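Local coordinates for protein lipoxygenase (Cyanothece sp., PDB 5EK8) that probably catalyses, as a 9R-lipoxygenase, the dioxygenation of polyunsaturated fatty acids at a non-haem iron, at residues Asp553-Lys556 with Gln557-His561; Thr464-Val467 with Asp468-Ala472; Gly242-Ser246 with Asp247-Val251; Leu232-Asn235 with Leu236-Lys240; Leu351-Gly354 with Glu355-His359. All coordinates share one frame; numbering follows the deposited sequence.

Interaction 1 (Asp553-Lys556 with Gln557-His561); sequences DNLK and QCCRH
Arg560 folds back over the preceding helical turn, so that the face of its guanidinium lies above the carbonyl oxygen of Lys556 while NH1 comes within 4.0 Å of Lys556 CB. With chi1 near -82° the chain leaves beside the backbone N, and a bend at chi3 turns the plane back along the helix. There NE and NH2 grip one atom side-on: each is 3.0 Å from OE1 of Gln557, which lies within the guanidinium plane. NH2 uses an in-plane lone pair, whereas NE approaches tilted from the amide plane. The other end of the amide, NE2, donates to the carbonyls of Trp437 and Trp440, which fixes its flip. Cutting the Arg560 side chain back to alanine would take both donors from OE1 and would probably let the amide turn more freely. This grip spans i to i+3, while the backbone bonds of helix 549-574 span i to i+4, Arg560 N to Lys556 O measuring 2.9 Å with 166° at the hydrogen. The close-packed flank is apolar: Leu555 CG meets Cys559 SG at 4.2 Å, Ile383 of helix 383-391 touches both, and Phe471, Trp482 and Ile485 touch Leu555. The Lys556 chain lies against Val467 and Phe471 before NZ reaches a salt bridge with Asp468. The solvent side is looser: Asp553 is exposed and meets the next turn through its carbonyl, 2.9 Å from Gln557 N.

Interaction 2 (Thr464-Val467 with Asp468-Ala472); sequences TEYV and DAFFA
A two-turn portion of the amphipathic helix 451-473 pairs side chains four residues apart, and Val467 against Phe471 is its main apolar step. The two lie alongside each other and point the same way. Branch CG1 of Val467, anti to the backbone N (chi1 172°), rests 3.6 Å from CD2 of Phe471 and equally close to CE2, so the methyl meets the CD2-CE2 side of the ring. The Val467 carbonyl oxygen sits at the edge of that ring, near its plane, while it also accepts the backbone N-H of Phe471 at 2.9 Å. Phe471 continues onto Leu555 and Lys556 of helix 549-574 and onto Ile383 of helix 383-391. The step from Tyr466 to Phe470 is looser: CE1 of the tyrosine is 4.5 Å from CB of the phenylalanine, and the Tyr466 OH is 4.3 Å from Phe470 CD2, an oblique approach. Met386 of helix 383-391 touches both residues. On the polar flank Thr464 and Asp468 run side by side, with Thr464 CG2 3.6 Å from Asp468 OD2. Thr464 OG1 bonds to the Trp460 carbonyl, while Asp468 OD1 is engaged by Lys556. The backbone bond from Asp468 N to Thr464 O, 3.0 Å long, is nearly straight at 170°; with the three other i to i+4 bonds it is consistent with regular alpha-helix. Tyr466, Val467, Phe470 and Phe471 are buried while Glu465 and Ala469 are exposed, the division expected of an outer helix in the largely helical catalytic domain of lipoxygenases.

Interaction 3 (Gly242-Ser246 with Asp247-Val251); sequences GYTRS and DEYFV
Thr244 and Tyr243 close on the ring of Tyr249, the third residue of helix 247-256. In Thr244, chi1 of 64° places OG1 in the crowded position between the backbone N and the carbonyl carbon; this leaves CG2 beside the N, from where it lies over one face of the Tyr249 ring in a CH-pi contact, 4.1 Å from the centroid. Tyr249 itself extends with CG anti to its N and runs alongside Thr244, its CE2 3.7 Å from Thr244 CB. Tyr243 crosses it at about a right angle, bringing CE2 to 3.7 Å from Tyr249 CD1. The ring planes meet at 58°, an oblique pair that is neither a stack nor T-shaped, and CB of Tyr249 lies over one face of the Tyr243 ring, offset toward the rim. Ser246 is the N-cap residue. Its chi1 of 66° turns OG back into the preceding turn, where it donates to the carbonyl oxygen of Tyr243 in the carbonyl plane. That oxygen also takes the N-H of Ser246 at 3.1 Å, and so has two donors from one residue. Ser246 O then opens the helix proper by accepting Phe250 N at 3.1 Å. OG1 of Thr244 is likewise used, by Arg245 NE at 3.0 Å, and the guanidinium goes on to salt bridges with Glu583 and Glu599. Asp247 pairs with Lys343 of helix 337-377. The cap hydroxyl thus serves to close the turn before the helix, while aromatic and methyl surface packs that turn against Tyr249 in the first turn of the helix.

Interaction 4 (Leu232-Asn235 with Leu236-Lys240); sequences LTIN and LDREK
Leu232 and Leu236 meet at a slant, one helical turn apart: CD1 of Leu232 is 4.0 Å from CG of Leu236, and CG of the first equally far from CD1 of the second. Leu232 reaches there with CG anti to its N (chi1 175°), whereas Leu236 leaves beside its own N, so the two branches converge. Tyr249 of helix 247-256 touches both. A smaller alanine at Leu236 would probably open a gap beside Leu232 and next to Tyr249. On another side Ile234 and Arg238 run alongside each other, the arginine extended from CG to NE. Branch CG2 of Ile234 lies over one guanidinium face, off centre, 3.4 Å from Arg238 NE. The arginine is exposed and touches a crystal neighbour, which may influence its pose. The backbone changes here too: Arg238 N divides weakly between Ile234 O and Asn235 O, both 2.9 Å away, while Glu239 N to Asn235 O is 3.0 Å, as the helix nears its end at residue 239. Asp237 sends OD2 forward to Thr244 N. The chemistry is thus mixed: the leucine pair packs on one side, while on another the Ile234 methyl lies over a guanidinium face, a contact that uses none of its N-H groups.

Interaction 5 (Leu351-Gly354 with Glu355-His359); sequences LFDG and EAIEH. With FE2 (Fe (II) ion), chain B.
The imidazole of His359 is held at its edge by Glu355, whose OE2 lies 2.7 Å from His359 ND1 and within the ring plane. The bond is 155° at the hydrogen and meets OE2 nearly along its C-O axis. From the far side of the ring, His359 NE2 reaches the iron (FE) at 2.5 Å, so the ring is fixed at both nitrogens; the ring of His364 meets it with planes at about 65°. With CG anti to the backbone N (chi1 -161°), the imidazole lies between Glu355 and the iron. Glu355 bends at chi2 to bring OE2 to the ring edge at ND1, and its other oxygen, OE1, accepts from Gln577, so the second-shell group is itself positioned. The backbone widens at this point. Gly354 O takes His359 N, five residues on, at 2.8 Å, whereas Asp353 O still takes Ile357 N, four on, at the same distance. This pi-type turn probably helps to set where the histidine points. Along the other flank Asp353 slants across Ile357, OD2 3.4 Å from Ile357 CG1. Asp353 OD1 and Glu358 OE1 come to 4.3 Å, a pairing of like charges probably eased by Asn259, which bonds to Asp353 OD1, and by Lys362, which bridges to Glu358. His364, His570 and the C-terminal carboxylate of Ile668 join His359 at the iron, with Asn574 also part of the site. Histidines from two long helices, one with a pi-type turn, joined by the chain's own C-terminus, make the characteristic non-haem iron site of lipoxygenases.

Along the chain the order is interaction 4, 3, 5, 2, 1. Interactions 4 and 3, centres 11 Å apart, lie on helix 232-239 and on the loop and start of helix 247-256 that follow it, and touch through Asp237. Interactions 2 and 1 bring helices 451-473 and 549-574 together, centres 10 Å apart. Interaction 5, on helix 337-377, lies nearest the chain's centre, 21 Å from interaction 3 and 26 Å from interaction 1 between centres. It holds an iron ligand, whereas the four others are structural packing away from the annotated sites. Helix 549-574 also carries the ligand His570, so interaction 1 shares its helix with the metal site.

Interaction 1 (Asp553-Lys556 with Gln557-His561)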
# COMPACT_ATOMS: atom_id res chain seq x y z
N ASP A 553 8.62 21.63 10.28
CA ASP A 553 7.99 20.69 11.21
C ASP A 553 6.86 19.91 10.52
O ASP A 553 6.71 18.70 10.74
CB ASP A 553 7.45 21.41 12.44
CG ASP A 553 8.56 21.90 13.35
OD1 ASP A 553 9.67 21.34 13.28
OD2 ASP A 553 8.31 22.85 14.13
N ASN A 554 6.09 20.61 9.70
CA ASN A 554 5.06 19.98 8.88
C ASN A 554 5.63 18.86 8.03
O ASN A 554 5.12 17.74 8.01
CB ASN A 554 4.39 21.02 7.98
CG ASN A 554 3.26 21.75 8.67
OD1 ASN A 554 2.92 21.46 9.82
ND2 ASN A 554 2.67 22.72 7.97
N LEU A 555 6.71 19.18 7.31
CA LEU A 555 7.37 18.21 6.44
C LEU A 555 7.90 17.02 7.23
O LEU A 555 7.72 15.88 6.82
CB LEU A 555 8.50 18.88 5.66
CG LEU A 555 9.10 18.01 4.56
CD1 LEU A 555 8.00 17.55 3.60
CD2 LEU A 555 10.19 18.77 3.81
N LYS A 556 8.54 17.28 8.36
CA LYS A 556 9.04 16.23 9.23
C LYS A 556 7.92 15.29 9.66
O LYS A 556 8.09 14.07 9.68
CB LYS A 556 9.73 16.83 10.46
CG LYS A 556 11.00 17.60 10.15
CD LYS A 556 11.25 18.69 11.18
CE LYS A 556 11.99 18.15 12.39
NZ LYS A 556 13.45 18.03 12.12
N GLN A 557 6.77 15.86 10.01
CA GLN A 557 5.64 15.05 10.44
C GLN A 557 5.08 14.20 9.30
O GLN A 557 4.77 13.03 9.49
CB GLN A 557 4.53 15.94 11.03
CG GLN A 557 3.19 15.22 11.25
CD GLN A 557 3.31 14.00 12.16
OE1 GLN A 557 4.24 13.87 12.94
NE2 GLN A 557 2.34 13.09 12.05
N CYS A 558 4.97 14.81 8.12
CA CYS A 558 4.49 14.09 6.95
C CYS A 558 5.42 12.91 6.63
O CYS A 558 4.98 11.81 6.32
CB CYS A 558 4.37 15.03 5.75
SG CYS A 558 3.61 14.31 4.27
N CYS A 559 6.72 13.17 6.73
CA CYS A 559 7.73 12.15 6.50
C CYS A 559 7.61 11.00 7.49
O CYS A 559 7.65 9.83 7.10
CB CYS A 559 9.12 12.78 6.57
SG CYS A 559 9.52 13.84 5.15
N ARG A 560 7.46 11.35 8.77
CA ARG A 560 7.21 10.35 9.82
C ARG A 560 5.99 9.49 9.49
O ARG A 560 6.02 8.27 9.62
CB ARG A 560 6.99 11.03 11.17
CG ARG A 560 8.26 11.41 11.91
CD ARG A 560 7.94 11.84 13.34
NE ARG A 560 7.13 13.06 13.39
CZ ARG A 560 7.62 14.29 13.51
NH1 ARG A 560 8.93 14.48 13.57
NH2 ARG A 560 6.81 15.33 13.56
N HIS A 561 4.91 10.15 9.09
CA HIS A 561 3.66 9.48 8.74
C HIS A 561 3.86 8.46 7.61
O HIS A 561 3.56 7.26 7.76
CB HIS A 561 2.62 10.52 8.34
CG HIS A 561 1.23 9.99 8.23
ND1 HIS A 561 0.47 9.63 9.33
CD2 HIS A 561 0.44 9.75 7.15
CE1 HIS A 561 -0.71 9.20 8.94
NE2 HIS A 561 -0.75 9.26 7.62

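Interaction 2 (Thr464-Val467 with Asp468-Ala472)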
# COMPACT_ATOMS: atom_id res chain seq x y z
N THR A 464 11.38 9.41 14.68
CA THR A 464 11.59 10.78 15.12
C THR A 464 13.07 11.13 15.11
O THR A 464 13.47 12.14 14.51
CB THR A 464 11.02 11.00 16.52
OG1 THR A 464 9.63 10.68 16.52
CG2 THR A 464 11.21 12.45 16.93
N GLU A 465 13.88 10.29 15.76
CA GLU A 465 15.33 10.47 15.76
C GLU A 465 15.87 10.56 14.34
O GLU A 465 16.62 11.48 14.00
CB GLU A 465 16.02 9.31 16.49
CG GLU A 465 15.75 9.22 17.98
CD GLU A 465 16.49 8.05 18.63
OE1 GLU A 465 17.69 7.87 18.35
OE2 GLU A 465 15.85 7.31 19.41
N TYR A 466 15.46 9.60 13.51
CA TYR A 466 15.90 9.53 12.13
C TYR A 466 15.60 10.81 11.36
O TYR A 466 16.49 11.42 10.78
CB TYR A 466 15.25 8.34 11.43
CG TYR A 466 15.41 8.33 9.92
CD1 TYR A 466 16.68 8.39 9.33
CD2 TYR A 466 14.30 8.26 9.09
CE1 TYR A 466 16.82 8.38 7.96
CE2 TYR A 466 14.44 8.25 7.72
CZ TYR A 466 15.70 8.31 7.16
OH TYR A 466 15.82 8.30 5.79
N VAL A 467 14.33 11.22 11.38
CA VAL A 467 13.87 12.40 10.65
C VAL A 467 14.60 13.65 11.11
O VAL A 467 15.08 14.44 10.28
CB VAL A 467 12.35 12.61 10.80
CG1 VAL A 467 11.93 13.95 10.20
CG2 VAL A 467 11.59 11.47 10.16
N ASP A 468 14.68 13.84 12.42
CA ASP A 468 15.40 14.99 12.98
C ASP A 468 16.84 15.03 12.48
O ASP A 468 17.31 16.05 11.97
CB ASP A 468 15.38 14.94 14.51
CG ASP A 468 14.08 15.44 15.10
OD1 ASP A 468 13.43 16.30 14.48
OD2 ASP A 468 13.70 14.97 16.19
N ALA A 469 17.52 13.89 12.60
CA ALA A 469 18.91 13.79 12.16
C ALA A 469 19.08 14.13 10.68
O ALA A 469 19.90 14.97 10.32
CB ALA A 469 19.44 12.39 12.44
N PHE A 470 18.28 13.48 9.85
CA PHE A 470 18.34 13.67 8.40
C PHE A 470 18.13 15.13 8.03
O PHE A 470 18.91 15.71 7.27
CB PHE A 470 17.30 12.80 7.70
CG PHE A 470 17.39 12.83 6.20
CD1 PHE A 470 16.70 13.79 5.47
CD2 PHE A 470 18.15 11.90 5.52
CE1 PHE A 470 16.77 13.82 4.09
CE2 PHE A 470 18.23 11.92 4.14
CZ PHE A 470 17.55 12.88 3.42
N PHE A 471 17.06 15.72 8.57
CA PHE A 471 16.75 17.11 8.31
C PHE A 471 17.89 18.02 8.72
O PHE A 471 18.21 18.98 8.02
CB PHE A 471 15.47 17.52 9.04
CG PHE A 471 14.22 17.31 8.23
CD1 PHE A 471 13.51 18.40 7.74
CD2 PHE A 471 13.76 16.04 7.95
CE1 PHE A 471 12.36 18.21 6.99
CE2 PHE A 471 12.61 15.84 7.21
CZ PHE A 471 11.91 16.93 6.73
N ALA A 472 18.51 17.71 9.85
CA ALA A 472 19.65 18.50 10.32
C ALA A 472 20.82 18.42 9.34
O ALA A 472 21.41 19.44 8.98
CB ALA A 472 20.09 18.03 11.70

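Interaction 3 (Gly242-Ser246 with Asp247-Val251)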
# COMPACT_ATOMS: atom_id res chain seq x y z
N GLY A 242 -7.00 -26.35 21.31
CA GLY A 242 -8.01 -25.35 21.59
C GLY A 242 -7.53 -24.04 22.19
O GLY A 242 -8.34 -23.25 22.68
N TYR A 243 -6.22 -23.81 22.16
CA TYR A 243 -5.68 -22.59 22.76
C TYR A 243 -6.17 -21.34 22.02
O TYR A 243 -6.55 -20.35 22.65
CB TYR A 243 -4.14 -22.60 22.80
CG TYR A 243 -3.58 -21.25 23.19
CD1 TYR A 243 -3.98 -20.63 24.36
CD2 TYR A 243 -2.68 -20.58 22.37
CE1 TYR A 243 -3.51 -19.39 24.72
CE2 TYR A 243 -2.19 -19.32 22.72
CZ TYR A 243 -2.61 -18.73 23.90
OH TYR A 243 -2.14 -17.49 24.28
N THR A 244 -6.18 -21.39 20.70
CA THR A 244 -6.53 -20.21 19.92
C THR A 244 -8.01 -19.88 19.98
O THR A 244 -8.41 -18.78 19.58
CB THR A 244 -6.11 -20.35 18.43
OG1 THR A 244 -6.84 -21.42 17.81
CG2 THR A 244 -4.62 -20.60 18.32
N ARG A 245 -8.83 -20.80 20.48
CA ARG A 245 -10.26 -20.52 20.64
C ARG A 245 -10.57 -19.93 22.03
O ARG A 245 -11.71 -19.56 22.31
CB ARG A 245 -11.10 -21.78 20.42
CG ARG A 245 -10.73 -22.59 19.19
CD ARG A 245 -10.90 -21.83 17.88
NE ARG A 245 -9.68 -21.92 17.07
CZ ARG A 245 -9.52 -22.68 15.99
NH1 ARG A 245 -10.52 -23.44 15.56
NH2 ARG A 245 -8.37 -22.68 15.34
N SER A 246 -9.55 -19.83 22.88
CA SER A 246 -9.73 -19.35 24.25
C SER A 246 -9.92 -17.83 24.34
O SER A 246 -9.65 -17.11 23.39
CB SER A 246 -8.53 -19.76 25.11
OG SER A 246 -7.35 -19.10 24.68
N ASP A 247 -10.39 -17.36 25.50
CA ASP A 247 -10.63 -15.94 25.73
C ASP A 247 -9.34 -15.12 25.76
O ASP A 247 -9.30 -13.99 25.24
CB ASP A 247 -11.40 -15.73 27.04
CG ASP A 247 -12.83 -16.23 26.96
OD1 ASP A 247 -13.50 -16.29 28.02
OD2 ASP A 247 -13.28 -16.57 25.84
N GLU A 248 -8.31 -15.68 26.37
CA GLU A 248 -7.01 -15.02 26.47
C GLU A 248 -6.47 -14.68 25.09
O GLU A 248 -5.99 -13.56 24.84
CB GLU A 248 -6.01 -15.92 27.22
CG GLU A 248 -6.40 -16.28 28.65
CD GLU A 248 -7.51 -17.31 28.73
OE1 GLU A 248 -7.82 -17.95 27.70
OE2 GLU A 248 -8.09 -17.49 29.82
N TYR A 249 -6.59 -15.64 24.18
CA TYR A 249 -6.09 -15.48 22.83
C TYR A 249 -6.99 -14.53 22.04
O TYR A 249 -6.50 -13.76 21.21
CB TYR A 249 -6.00 -16.84 22.12
CG TYR A 249 -5.24 -16.76 20.82
CD1 TYR A 249 -3.86 -16.58 20.82
CD2 TYR A 249 -5.89 -16.85 19.60
CE1 TYR A 249 -3.15 -16.50 19.64
CE2 TYR A 249 -5.20 -16.76 18.41
CZ TYR A 249 -3.83 -16.58 18.43
OH TYR A 249 -3.13 -16.50 17.24
N PHE A 250 -8.29 -14.60 22.30
CA PHE A 250 -9.26 -13.69 21.69
C PHE A 250 -8.87 -12.24 21.97
O PHE A 250 -8.80 -11.41 21.05
CB PHE A 250 -10.67 -13.98 22.20
CG PHE A 250 -11.72 -13.07 21.65
CD1 PHE A 250 -12.23 -12.03 22.41
CD2 PHE A 250 -12.21 -13.25 20.36
CE1 PHE A 250 -13.22 -11.20 21.90
CE2 PHE A 250 -13.19 -12.42 19.85
CZ PHE A 250 -13.69 -11.39 20.62
N VAL A 251 -8.61 -11.96 23.24
CA VAL A 251 -8.20 -10.63 23.67
C VAL A 251 -6.86 -10.24 23.06
O VAL A 251 -6.71 -9.14 22.51
CB VAL A 251 -8.11 -10.54 25.20
CG1 VAL A 251 -7.40 -9.26 25.63
CG2 VAL A 251 -9.49 -10.63 25.81

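Interaction 4 (Leu232-Asn235 with Leu236-Lys240)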
# COMPACT_ATOMS: atom_id res chain seq x y z
N LEU A 232 -0.31 -20.10 11.93
CA LEU A 232 0.04 -19.93 13.33
C LEU A 232 -0.96 -20.61 14.28
O LEU A 232 -0.56 -21.31 15.21
CB LEU A 232 0.14 -18.45 13.67
CG LEU A 232 0.38 -18.16 15.15
CD1 LEU A 232 1.69 -18.78 15.62
CD2 LEU A 232 0.35 -16.65 15.43
N THR A 233 -2.25 -20.42 14.02
CA THR A 233 -3.28 -20.94 14.92
C THR A 233 -3.35 -22.47 14.88
O THR A 233 -3.53 -23.12 15.91
CB THR A 233 -4.67 -20.34 14.61
OG1 THR A 233 -5.00 -20.53 13.23
CG2 THR A 233 -4.68 -18.86 14.91
N ILE A 234 -3.18 -23.03 13.69
CA ILE A 234 -3.13 -24.49 13.56
C ILE A 234 -1.97 -25.07 14.36
O ILE A 234 -2.16 -25.99 15.14
CB ILE A 234 -3.01 -24.92 12.08
CG1 ILE A 234 -4.32 -24.63 11.34
CG2 ILE A 234 -2.67 -26.40 11.99
CD1 ILE A 234 -4.24 -24.83 9.84
N ASN A 235 -0.78 -24.50 14.19
CA ASN A 235 0.41 -24.93 14.94
C ASN A 235 0.19 -24.83 16.45
O ASN A 235 0.47 -25.78 17.20
CB ASN A 235 1.63 -24.09 14.55
CG ASN A 235 2.02 -24.26 13.09
OD1 ASN A 235 1.76 -25.29 12.48
ND2 ASN A 235 2.66 -23.24 12.53
N LEU A 236 -0.29 -23.68 16.89
CA LEU A 236 -0.56 -23.44 18.30
C LEU A 236 -1.50 -24.51 18.86
O LEU A 236 -1.22 -25.10 19.90
CB LEU A 236 -1.16 -22.05 18.52
CG LEU A 236 -0.21 -20.87 18.39
CD1 LEU A 236 -0.97 -19.57 18.61
CD2 LEU A 236 0.94 -21.00 19.37
N ASP A 237 -2.60 -24.75 18.16
CA ASP A 237 -3.57 -25.75 18.59
C ASP A 237 -3.02 -27.17 18.45
O ASP A 237 -3.58 -28.11 19.01
CB ASP A 237 -4.88 -25.60 17.80
CG ASP A 237 -5.75 -24.48 18.33
OD1 ASP A 237 -6.96 -24.45 18.01
OD2 ASP A 237 -5.22 -23.64 19.10
N ARG A 238 -1.94 -27.32 17.70
CA ARG A 238 -1.29 -28.62 17.57
C ARG A 238 -0.40 -28.87 18.78
O ARG A 238 -0.17 -30.02 19.16
CB ARG A 238 -0.48 -28.71 16.28
CG ARG A 238 -1.31 -29.07 15.06
CD ARG A 238 -0.51 -28.99 13.78
NE ARG A 238 -1.29 -29.47 12.64
CZ ARG A 238 -0.82 -29.59 11.40
NH1 ARG A 238 0.43 -29.26 11.13
NH2 ARG A 238 -1.62 -30.03 10.43
N GLU A 239 0.11 -27.80 19.37
CA GLU A 239 0.85 -27.94 20.63
C GLU A 239 -0.12 -28.04 21.81
O GLU A 239 -0.09 -29.01 22.57
CB GLU A 239 1.81 -26.77 20.82
CG GLU A 239 2.93 -26.73 19.79
CD GLU A 239 3.58 -28.09 19.58
OE1 GLU A 239 4.13 -28.66 20.55
OE2 GLU A 239 3.55 -28.60 18.43
N LYS A 240 -0.97 -27.03 21.96
CA LYS A 240 -1.96 -26.99 23.03
C LYS A 240 -3.37 -26.88 22.45
O LYS A 240 -3.80 -25.79 22.05
CB LYS A 240 -1.67 -25.83 23.99
CG LYS A 240 -2.52 -25.83 25.25
CD LYS A 240 -2.02 -24.78 26.24
CE LYS A 240 -0.55 -24.98 26.55
NZ LYS A 240 0.04 -23.85 27.32

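Interaction 5 (Leu351-Gly354 with Glu355-His359)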
# COMPACT_ATOMS: atom_id res chain seq x y z
N LEU A 351 -11.81 -9.35 10.59
CA LEU A 351 -10.89 -9.70 9.52
C LEU A 351 -11.27 -8.97 8.24
O LEU A 351 -10.41 -8.43 7.55
CB LEU A 351 -10.88 -11.22 9.27
CG LEU A 351 -9.78 -11.68 8.30
CD1 LEU A 351 -8.46 -11.76 9.01
CD2 LEU A 351 -10.13 -13.02 7.66
N PHE A 352 -12.56 -8.95 7.92
CA PHE A 352 -13.01 -8.22 6.75
C PHE A 352 -12.75 -6.72 6.92
O PHE A 352 -12.24 -6.06 6.00
CB PHE A 352 -14.49 -8.46 6.46
CG PHE A 352 -15.02 -7.62 5.33
CD1 PHE A 352 -14.56 -7.81 4.03
CD2 PHE A 352 -15.97 -6.64 5.57
CE1 PHE A 352 -15.04 -7.04 2.99
CE2 PHE A 352 -16.45 -5.86 4.53
CZ PHE A 352 -15.99 -6.06 3.24
N ASP A 353 -13.09 -6.18 8.09
CA ASP A 353 -12.81 -4.78 8.37
C ASP A 353 -11.32 -4.50 8.28
O ASP A 353 -10.89 -3.48 7.74
CB ASP A 353 -13.32 -4.38 9.75
CG ASP A 353 -12.96 -2.96 10.13
OD1 ASP A 353 -11.99 -2.77 10.89
OD2 ASP A 353 -13.62 -2.04 9.64
N GLY A 354 -10.53 -5.43 8.81
CA GLY A 354 -9.09 -5.32 8.80
C GLY A 354 -8.52 -5.27 7.40
O GLY A 354 -7.60 -4.51 7.13
N GLU A 355 -9.06 -6.09 6.50
CA GLU A 355 -8.57 -6.09 5.13
C GLU A 355 -9.01 -4.85 4.36
O GLU A 355 -8.20 -4.25 3.66
CB GLU A 355 -9.03 -7.35 4.39
CG GLU A 355 -8.31 -8.62 4.81
CD GLU A 355 -6.87 -8.69 4.33
OE1 GLU A 355 -6.38 -9.82 4.10
OE2 GLU A 355 -6.22 -7.63 4.17
N ALA A 356 -10.28 -4.49 4.48
CA ALA A 356 -10.81 -3.29 3.83
C ALA A 356 -10.14 -2.02 4.33
O ALA A 356 -9.45 -1.34 3.58
CB ALA A 356 -12.31 -3.20 4.03
N ILE A 357 -10.35 -1.71 5.61
CA ILE A 357 -9.87 -0.45 6.17
C ILE A 357 -8.39 -0.45 6.55
O ILE A 357 -7.60 0.33 6.01
CB ILE A 357 -10.67 -0.06 7.43
CG1 ILE A 357 -12.17 -0.20 7.20
CG2 ILE A 357 -10.29 1.33 7.86
CD1 ILE A 357 -12.72 0.76 6.19
N GLU A 358 -8.02 -1.30 7.51
CA GLU A 358 -6.66 -1.30 8.08
C GLU A 358 -5.59 -1.61 7.04
O GLU A 358 -4.51 -1.02 7.05
CB GLU A 358 -6.57 -2.31 9.22
CG GLU A 358 -7.61 -2.09 10.30
CD GLU A 358 -7.62 -0.66 10.79
OE1 GLU A 358 -8.70 -0.02 10.75
OE2 GLU A 358 -6.54 -0.17 11.20
N HIS A 359 -5.90 -2.53 6.15
CA HIS A 359 -4.96 -2.93 5.12
C HIS A 359 -5.09 -2.11 3.84
O HIS A 359 -4.33 -1.16 3.62
CB HIS A 359 -5.15 -4.40 4.79
CG HIS A 359 -3.98 -5.01 4.11
ND1 HIS A 359 -4.02 -6.26 3.53
CD2 HIS A 359 -2.72 -4.54 3.90
CE1 HIS A 359 -2.84 -6.54 3.01
NE2 HIS A 359 -2.04 -5.51 3.22
FE FE2 B . -0.44 -5.44 1.36